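Local structure of inositol-3-phosphate synthase (Caenorhabditis elegans, 1VKO) at residues D36-S41 with S67-L72; F117-Q122 with I448-I453; V126-D131 with I138-K143. The protein belongs to the inositol-phosphate synthase family, binds NAD through a chain with a Rossmann-type parallel sheet, and assembles from four copies. One frame throughout, in Å; residues are numbered along the deposited sequence.

Contact 1: residues D36-S41 with S67-L72; sequences DGVLES and SFKTVL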
# COMPACT_ATOMS: atom_id res chain seq x y z
N ASP A 36 -51.21 2.30 -26.11
CA ASP A 36 -50.50 1.90 -27.34
C ASP A 36 -49.07 1.42 -27.09
O ASP A 36 -48.20 1.54 -27.95
CB ASP A 36 -50.51 3.04 -28.39
CG ASP A 36 -51.91 3.42 -28.88
OD1 ASP A 36 -52.83 3.61 -28.04
OD2 ASP A 36 -52.19 3.57 -30.09
N GLY A 37 -48.84 0.85 -25.90
CA GLY A 37 -47.50 0.36 -25.53
C GLY A 37 -46.45 1.45 -25.28
O GLY A 37 -45.24 1.16 -25.24
N VAL A 38 -46.91 2.69 -25.15
CA VAL A 38 -46.08 3.76 -24.61
C VAL A 38 -46.70 4.15 -23.27
O VAL A 38 -47.88 3.89 -23.04
CB VAL A 38 -45.88 4.99 -25.58
CG1 VAL A 38 -46.18 4.62 -27.03
CG2 VAL A 38 -46.68 6.20 -25.15
N LEU A 39 -45.88 4.73 -22.39
CA LEU A 39 -46.31 5.14 -21.06
C LEU A 39 -46.14 6.65 -20.90
O LEU A 39 -45.03 7.18 -21.01
CB LEU A 39 -45.49 4.41 -20.00
CG LEU A 39 -45.93 4.54 -18.55
CD1 LEU A 39 -46.76 3.34 -18.15
CD2 LEU A 39 -44.73 4.66 -17.65
N GLU A 40 -47.24 7.33 -20.62
CA GLU A 40 -47.20 8.77 -20.37
C GLU A 40 -47.08 9.07 -18.89
O GLU A 40 -47.77 8.47 -18.07
CB GLU A 40 -48.42 9.49 -20.95
CG GLU A 40 -48.18 10.98 -21.19
CD GLU A 40 -49.32 11.86 -20.69
OE1 GLU A 40 -50.52 11.60 -21.04
OE2 GLU A 40 -49.01 12.82 -19.94
N SER A 41 -46.21 10.01 -18.57
CA SER A 41 -45.82 10.20 -17.19
C SER A 41 -45.56 11.67 -16.88
O SER A 41 -44.61 12.26 -17.39
CB SER A 41 -44.58 9.36 -16.89
OG SER A 41 -44.33 9.30 -15.51
N SER A 67 -44.07 16.28 -19.12
CA SER A 67 -44.93 15.18 -19.52
C SER A 67 -44.10 14.22 -20.36
O SER A 67 -43.72 14.57 -21.46
CB SER A 67 -46.15 15.69 -20.30
OG SER A 67 -47.08 14.63 -20.50
N PHE A 68 -43.79 13.04 -19.83
CA PHE A 68 -42.91 12.10 -20.54
C PHE A 68 -43.74 11.08 -21.28
O PHE A 68 -44.80 10.66 -20.80
CB PHE A 68 -41.96 11.34 -19.58
CG PHE A 68 -41.11 12.23 -18.72
CD1 PHE A 68 -40.08 12.97 -19.26
CD2 PHE A 68 -41.34 12.32 -17.37
CE1 PHE A 68 -39.29 13.82 -18.46
CE2 PHE A 68 -40.54 13.15 -16.55
CZ PHE A 68 -39.53 13.89 -17.09
N LYS A 69 -43.24 10.64 -22.43
CA LYS A 69 -43.75 9.43 -23.03
C LYS A 69 -42.57 8.51 -23.17
O LYS A 69 -41.51 8.96 -23.60
CB LYS A 69 -44.40 9.68 -24.41
CG LYS A 69 -45.88 10.07 -24.41
CD LYS A 69 -46.40 10.10 -25.87
CE LYS A 69 -47.92 10.34 -26.01
NZ LYS A 69 -48.33 11.76 -25.77
N THR A 70 -42.76 7.24 -22.80
CA THR A 70 -41.72 6.22 -22.91
C THR A 70 -42.20 5.00 -23.65
O THR A 70 -43.02 4.26 -23.12
CB THR A 70 -41.24 5.77 -21.51
OG1 THR A 70 -40.72 6.89 -20.79
CG2 THR A 70 -40.03 4.84 -21.65
N VAL A 71 -41.67 4.74 -24.84
CA VAL A 71 -42.01 3.48 -25.49
C VAL A 71 -41.54 2.34 -24.59
O VAL A 71 -40.42 2.34 -24.09
CB VAL A 71 -41.45 3.37 -26.93
CG1 VAL A 71 -41.84 2.01 -27.57
CG2 VAL A 71 -41.97 4.53 -27.80
N LEU A 72 -42.44 1.39 -24.32
CA LEU A 72 -42.14 0.35 -23.33
C LEU A 72 -41.47 -0.90 -23.91
O LEU A 72 -40.84 -1.64 -23.17
CB LEU A 72 -43.39 -0.06 -22.56
CG LEU A 72 -44.00 0.88 -21.51
CD1 LEU A 72 -45.23 0.23 -20.91
CD2 LEU A 72 -43.03 1.23 -20.41
O HOH W 1 -42.72 7.81 -19.42
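Three groups converge on Leu39 O: the amide of Thr70 (Thr70 N to Leu39 O 2.9 Å), a water that donates as well and, more weakly, the CA-H of Lys69. With OG1 beside the backbone N (chi1 -60°), the Thr70 hydroxyl donates to the same water, which in turn donates to Leu39 O. Leu39 N returns a bond to Thr70 O, making a hydrogen-bonded pair of the antiparallel hairpin 38-53/56-71. Ser41 and Phe68 form the next such pair, the bond from Phe68 N to Ser41 O being 2.7 Å and nearly straight. Beyond the strand ends, Leu72 N reaches Gly37 O at 3.0 Å.

On the face carrying Val38, Glu40, Lys69 and Val71, the lysine stem touches two residues of the partner strand: Lys69 CG is 4.0 Å from Val38 CG2 and 4.1 Å from Glu40 CG. Its ammonium makes a cation-pi contact with Tyr469, which also hydrogen-bonds Ser67 OG. Behind the opposite face lies helix 498-513, where Ser41 OG bonds Ala511 O. Glu40 OE1 stays 5.2 Å from Lys69 NZ, so their opposite charges probably attract without a salt bridge, and the backbone ladder carries most of the polar bonding here.

Contact 2: residues F117-Q122 with I448-I453; sequences FGSVTQ and IYDLAI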
# COMPACT_ATOMS: atom_id res chain seq x y z
N PHE A 117 -21.88 -8.82 -13.93
CA PHE A 117 -21.51 -7.92 -12.84
C PHE A 117 -20.76 -6.67 -13.36
O PHE A 117 -20.15 -6.67 -14.43
CB PHE A 117 -20.68 -8.63 -11.78
CG PHE A 117 -21.49 -9.48 -10.83
CD1 PHE A 117 -22.83 -9.80 -11.10
CD2 PHE A 117 -20.89 -9.99 -9.67
CE1 PHE A 117 -23.58 -10.60 -10.23
CE2 PHE A 117 -21.62 -10.81 -8.78
CZ PHE A 117 -22.97 -11.12 -9.07
N GLY A 118 -20.84 -5.59 -12.60
CA GLY A 118 -20.26 -4.35 -13.03
C GLY A 118 -20.97 -3.63 -14.15
O GLY A 118 -20.43 -2.65 -14.66
N SER A 119 -22.16 -4.12 -14.52
CA SER A 119 -23.10 -3.37 -15.38
C SER A 119 -24.03 -2.61 -14.44
O SER A 119 -24.69 -3.23 -13.63
CB SER A 119 -23.91 -4.37 -16.23
OG SER A 119 -24.70 -3.74 -17.25
N VAL A 120 -24.06 -1.27 -14.47
CA VAL A 120 -25.09 -0.56 -13.70
C VAL A 120 -26.49 -1.04 -14.10
O VAL A 120 -27.32 -1.36 -13.22
CB VAL A 120 -25.01 0.97 -13.81
CG1 VAL A 120 -26.15 1.65 -13.06
CG2 VAL A 120 -23.70 1.50 -13.24
N THR A 121 -26.77 -1.13 -15.40
CA THR A 121 -28.14 -1.40 -15.83
C THR A 121 -28.58 -2.80 -15.46
O THR A 121 -29.74 -2.99 -15.16
CB THR A 121 -28.33 -1.15 -17.33
OG1 THR A 121 -27.44 -1.96 -18.11
CG2 THR A 121 -27.96 0.30 -17.69
N GLN A 122 -27.66 -3.77 -15.45
CA GLN A 122 -28.02 -5.15 -15.25
C GLN A 122 -28.00 -5.53 -13.78
O GLN A 122 -28.64 -6.49 -13.42
CB GLN A 122 -27.12 -6.14 -16.03
CG GLN A 122 -27.16 -6.03 -17.54
CD GLN A 122 -28.59 -5.95 -18.12
OE1 GLN A 122 -28.97 -4.94 -18.72
NE2 GLN A 122 -29.37 -7.01 -17.94
N ILE A 448 -19.56 -0.88 -21.92
CA ILE A 448 -19.98 -0.84 -23.28
C ILE A 448 -21.44 -1.29 -23.33
O ILE A 448 -22.23 -0.68 -24.04
CB ILE A 448 -19.10 -1.72 -24.16
CG1 ILE A 448 -17.73 -1.06 -24.37
CG2 ILE A 448 -19.82 -1.96 -25.51
CD1 ILE A 448 -16.69 -1.97 -24.93
N TYR A 449 -21.82 -2.31 -22.55
CA TYR A 449 -23.22 -2.74 -22.57
C TYR A 449 -24.09 -1.64 -22.00
O TYR A 449 -25.13 -1.38 -22.54
CB TYR A 449 -23.50 -4.05 -21.83
CG TYR A 449 -22.65 -5.22 -22.16
CD1 TYR A 449 -22.25 -5.49 -23.45
CD2 TYR A 449 -22.24 -6.08 -21.15
CE1 TYR A 449 -21.47 -6.62 -23.75
CE2 TYR A 449 -21.47 -7.20 -21.42
CZ TYR A 449 -21.09 -7.45 -22.70
OH TYR A 449 -20.27 -8.51 -22.93
N ASP A 450 -23.64 -0.94 -20.96
CA ASP A 450 -24.48 0.10 -20.39
C ASP A 450 -24.68 1.29 -21.31
O ASP A 450 -25.80 1.86 -21.38
CB ASP A 450 -23.95 0.61 -19.06
CG ASP A 450 -23.92 -0.46 -17.97
OD1 ASP A 450 -24.88 -1.26 -17.88
OD2 ASP A 450 -22.97 -0.55 -17.14
N LEU A 451 -23.61 1.71 -21.99
CA LEU A 451 -23.74 2.88 -22.88
C LEU A 451 -24.75 2.57 -24.00
O LEU A 451 -25.69 3.33 -24.27
CB LEU A 451 -22.38 3.30 -23.45
CG LEU A 451 -21.34 3.89 -22.47
CD1 LEU A 451 -19.94 3.59 -22.99
CD2 LEU A 451 -21.52 5.39 -22.25
N ALA A 452 -24.58 1.42 -24.65
CA ALA A 452 -25.50 1.05 -25.69
C ALA A 452 -26.92 1.08 -25.10
O ALA A 452 -27.85 1.61 -25.72
CB ALA A 452 -25.15 -0.34 -26.24
N ILE A 453 -27.07 0.55 -23.89
CA ILE A 453 -28.39 0.20 -23.37
C ILE A 453 -29.13 1.47 -22.95
O ILE A 453 -30.31 1.65 -23.25
CB ILE A 453 -28.27 -0.89 -22.27
CG1 ILE A 453 -28.02 -2.25 -22.93
CG2 ILE A 453 -29.50 -0.94 -21.36
CD1 ILE A 453 -27.70 -3.37 -21.98
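Just past Gly118, whose backbone is hydrogen-bonded to a neighbouring subunit, Ser119 turns its hydroxyl onto the carboxylate of Asp450. OG stands anti to the backbone N (chi1 -171°) and donates to Asp450 OD1 over 2.6 Å, arriving on the syn side but 30° out of the carboxylate plane. Ser119 is also the N-cap of helix 120-123: the same OG accepts a weak bond from Gln122 N at 3.5 Å, so one hydroxyl serves both the helix start and the aspartate.

Val120 contributes its backbone. Its amide reaches the other oxygen, with Val120 N 3.0 Å from Asp450 OD2, in a bent bond that is again on the syn side.

Thr121 binds twice, both times to OD1. Thr121 N comes from above the carboxylate plane at 3.1 Å, and its N-H points fairly straight at the acceptor. Thr121 OG1 meets Asp450 OD1 nearly along its C-O axis at 2.7 Å, where a chi1 of 58° puts OG1 between the backbone N and the carbonyl carbon. Next to this, Ile453 CG2 packs 4.0 Å from Thr121 OG1. One turn of helix 440-458 thus offers Asp450 and Ile453 to the same threonine.

The Gln122 side chain, finally, crosses that of Ile453 at about a right angle.

On the far side of helix 440-458, Ala452 packs on Leu79 and Ile244 of the parallel Rossmann sheet. The buried carboxylate accepts four hydrogen bonds, three of them on OD1. That suits an ionised aspartate, and the amides at the start of helix 120-123 would probably stabilise its negative charge.

Contact 3: residues V126-D131 with I138-K143; sequences VHLGYD and IFVPFK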
# COMPACT_ATOMS: atom_id res chain seq x y z
N VAL A 126 -32.16 0.12 -6.93
CA VAL A 126 -32.62 1.49 -6.75
C VAL A 126 -33.55 1.52 -5.53
O VAL A 126 -34.29 0.58 -5.28
CB VAL A 126 -33.34 1.98 -8.04
CG1 VAL A 126 -33.60 3.45 -7.99
CG2 VAL A 126 -32.51 1.63 -9.28
N HIS A 127 -33.49 2.60 -4.78
CA HIS A 127 -34.26 2.74 -3.57
C HIS A 127 -35.55 3.52 -3.87
O HIS A 127 -35.49 4.71 -4.17
CB HIS A 127 -33.41 3.46 -2.53
CG HIS A 127 -33.93 3.39 -1.14
ND1 HIS A 127 -33.64 4.35 -0.19
CD2 HIS A 127 -34.74 2.49 -0.53
CE1 HIS A 127 -34.24 4.04 0.95
NE2 HIS A 127 -34.91 2.91 0.77
N LEU A 128 -36.71 2.82 -3.83
CA LEU A 128 -38.04 3.44 -3.96
C LEU A 128 -38.64 3.91 -2.63
O LEU A 128 -39.59 4.71 -2.62
CB LEU A 128 -39.04 2.50 -4.60
CG LEU A 128 -38.83 1.78 -5.93
CD1 LEU A 128 -37.88 2.54 -6.87
CD2 LEU A 128 -38.28 0.42 -5.62
N GLY A 129 -38.12 3.39 -1.51
CA GLY A 129 -38.64 3.71 -0.18
C GLY A 129 -38.72 2.54 0.80
O GLY A 129 -38.07 1.51 0.61
N TYR A 130 -39.53 2.73 1.85
CA TYR A 130 -39.75 1.79 2.94
C TYR A 130 -41.21 1.28 3.01
O TYR A 130 -42.17 2.07 2.90
CB TYR A 130 -39.42 2.49 4.26
CG TYR A 130 -39.52 1.58 5.47
CD1 TYR A 130 -38.44 0.80 5.85
CD2 TYR A 130 -40.67 1.53 6.24
CE1 TYR A 130 -38.51 -0.04 6.93
CE2 TYR A 130 -40.75 0.69 7.34
CZ TYR A 130 -39.66 -0.09 7.68
OH TYR A 130 -39.71 -0.93 8.78
N ASP A 131 -41.35 -0.03 3.19
CA ASP A 131 -42.63 -0.74 3.29
C ASP A 131 -42.92 -1.22 4.71
O ASP A 131 -42.25 -2.12 5.21
CB ASP A 131 -42.61 -1.96 2.37
CG ASP A 131 -43.88 -2.81 2.47
OD1 ASP A 131 -45.00 -2.25 2.61
OD2 ASP A 131 -43.86 -4.05 2.39
N ILE A 138 -37.16 -0.89 0.34
CA ILE A 138 -37.50 -1.46 -0.96
C ILE A 138 -36.46 -1.07 -2.00
O ILE A 138 -36.34 0.09 -2.38
CB ILE A 138 -38.93 -1.00 -1.43
CG1 ILE A 138 -40.02 -1.50 -0.48
CG2 ILE A 138 -39.20 -1.46 -2.85
CD1 ILE A 138 -40.19 -3.05 -0.41
N PHE A 139 -35.73 -2.08 -2.46
CA PHE A 139 -34.73 -1.89 -3.48
C PHE A 139 -35.07 -2.74 -4.70
O PHE A 139 -35.25 -3.95 -4.58
CB PHE A 139 -33.36 -2.28 -2.92
CG PHE A 139 -32.73 -1.20 -2.06
CD1 PHE A 139 -31.89 -0.23 -2.63
CD2 PHE A 139 -32.95 -1.17 -0.68
CE1 PHE A 139 -31.30 0.76 -1.84
CE2 PHE A 139 -32.35 -0.18 0.11
CZ PHE A 139 -31.55 0.79 -0.48
N VAL A 140 -35.21 -2.12 -5.86
CA VAL A 140 -35.50 -2.90 -7.05
C VAL A 140 -34.36 -2.79 -8.05
O VAL A 140 -33.63 -1.78 -8.06
CB VAL A 140 -36.81 -2.48 -7.74
CG1 VAL A 140 -38.01 -2.74 -6.82
CG2 VAL A 140 -36.72 -1.03 -8.25
N PRO A 141 -34.20 -3.84 -8.85
CA PRO A 141 -33.25 -3.80 -9.94
C PRO A 141 -33.56 -2.59 -10.83
O PRO A 141 -34.73 -2.31 -11.14
CB PRO A 141 -33.50 -5.12 -10.69
CG PRO A 141 -34.07 -6.04 -9.62
CD PRO A 141 -34.91 -5.14 -8.77
N PHE A 142 -32.52 -1.88 -11.22
CA PHE A 142 -32.63 -0.87 -12.22
C PHE A 142 -33.47 -1.33 -13.43
O PHE A 142 -34.27 -0.54 -13.98
CB PHE A 142 -31.23 -0.50 -12.68
CG PHE A 142 -31.19 0.72 -13.53
CD1 PHE A 142 -31.09 1.98 -12.94
CD2 PHE A 142 -31.25 0.62 -14.92
CE1 PHE A 142 -31.07 3.12 -13.74
CE2 PHE A 142 -31.22 1.75 -15.72
CZ PHE A 142 -31.14 3.01 -15.13
N LYS A 143 -33.30 -2.57 -13.88
CA LYS A 143 -33.90 -2.98 -15.16
C LYS A 143 -35.39 -3.26 -15.02
O LYS A 143 -36.07 -3.44 -16.01
CB LYS A 143 -33.17 -4.19 -15.74
CG LYS A 143 -33.17 -5.43 -14.83
CD LYS A 143 -32.05 -6.35 -15.23
CE LYS A 143 -31.90 -7.47 -14.26
NZ LYS A 143 -33.10 -8.33 -14.50
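The rings of His127 and Phe139 form an offset stack, nearly parallel at 9° with centroids 4.4 Å apart. His127 CG stands anti to the backbone N (chi1 -166°), which starts the imidazole out toward the Phe139 ring. Phe139 CZ sits over one face of the imidazole, shifted toward its rim, and Phe139 CE1 also touches His127 CB at 3.5 Å. At the imidazole edge, in its plane, lies Ile138 O, 3.4 Å from His127 CD2. The ring's NE2 is hydrogen-bonded to Gln137 OE1, a further restraint on its rotation.

Backbone bonds set the register below this stack. Val126 and Val140 make a reciprocal pair, the shorter bond being Val126 N to Val140 O at 2.7 Å. Farther along, Leu128 N donates to Ile138 O, and Ile138 N to Gly129 O at 2.6 Å. Leu128, with its helix-like backbone, is the extra residue, consistent with a beta bulge in the antiparallel hairpin of strands 125-131 and 136-141. Gly129 takes backbone angles at which a CB would press against the preceding carbonyl, consistent with glycine at this place.

Apolar contacts gather on the other face. Leu128 CD2 pushes between the two methyls of Val140, 3.4 Å from CG1 and 3.4 Å from CG2, tighter than usual carbon contact, while Ile138 CG2 touches that same Leu128 methyl. Nearer the start, Val126 CG2 lies 3.9 Å from Phe142 CD1; helix 498-513 covers both residues through Thr506. Toward the hairpin turn, Asp131 CB rests on Ile138 CD1. Asp131 OD2 itself bonds Thr134 OG1 and His52 NE2 of the second subunit, and Phe50 of that subunit packs on Ile138.

Contact 1 comes first along the chain and closes before the others open; contact 3 is nested in the long loop closed by contact 2. The centres of contacts 1 and 2 are 23 Å apart, those of contacts 1 and 3 are 21 Å apart, and neither pair touches. Contacts 2 and 3, 18 Å apart between centres, do meet: helix 120-123 runs almost directly into strand 125-131, and Phe142 packs back on Thr121. Helix 498-513 lies against both hairpins. Strand 38-53, which begins in contact 1, supplies from the second subunit some of the residues that meet contact 3, and contact 2, beside the Rossmann sheet, meets the second subunit as well.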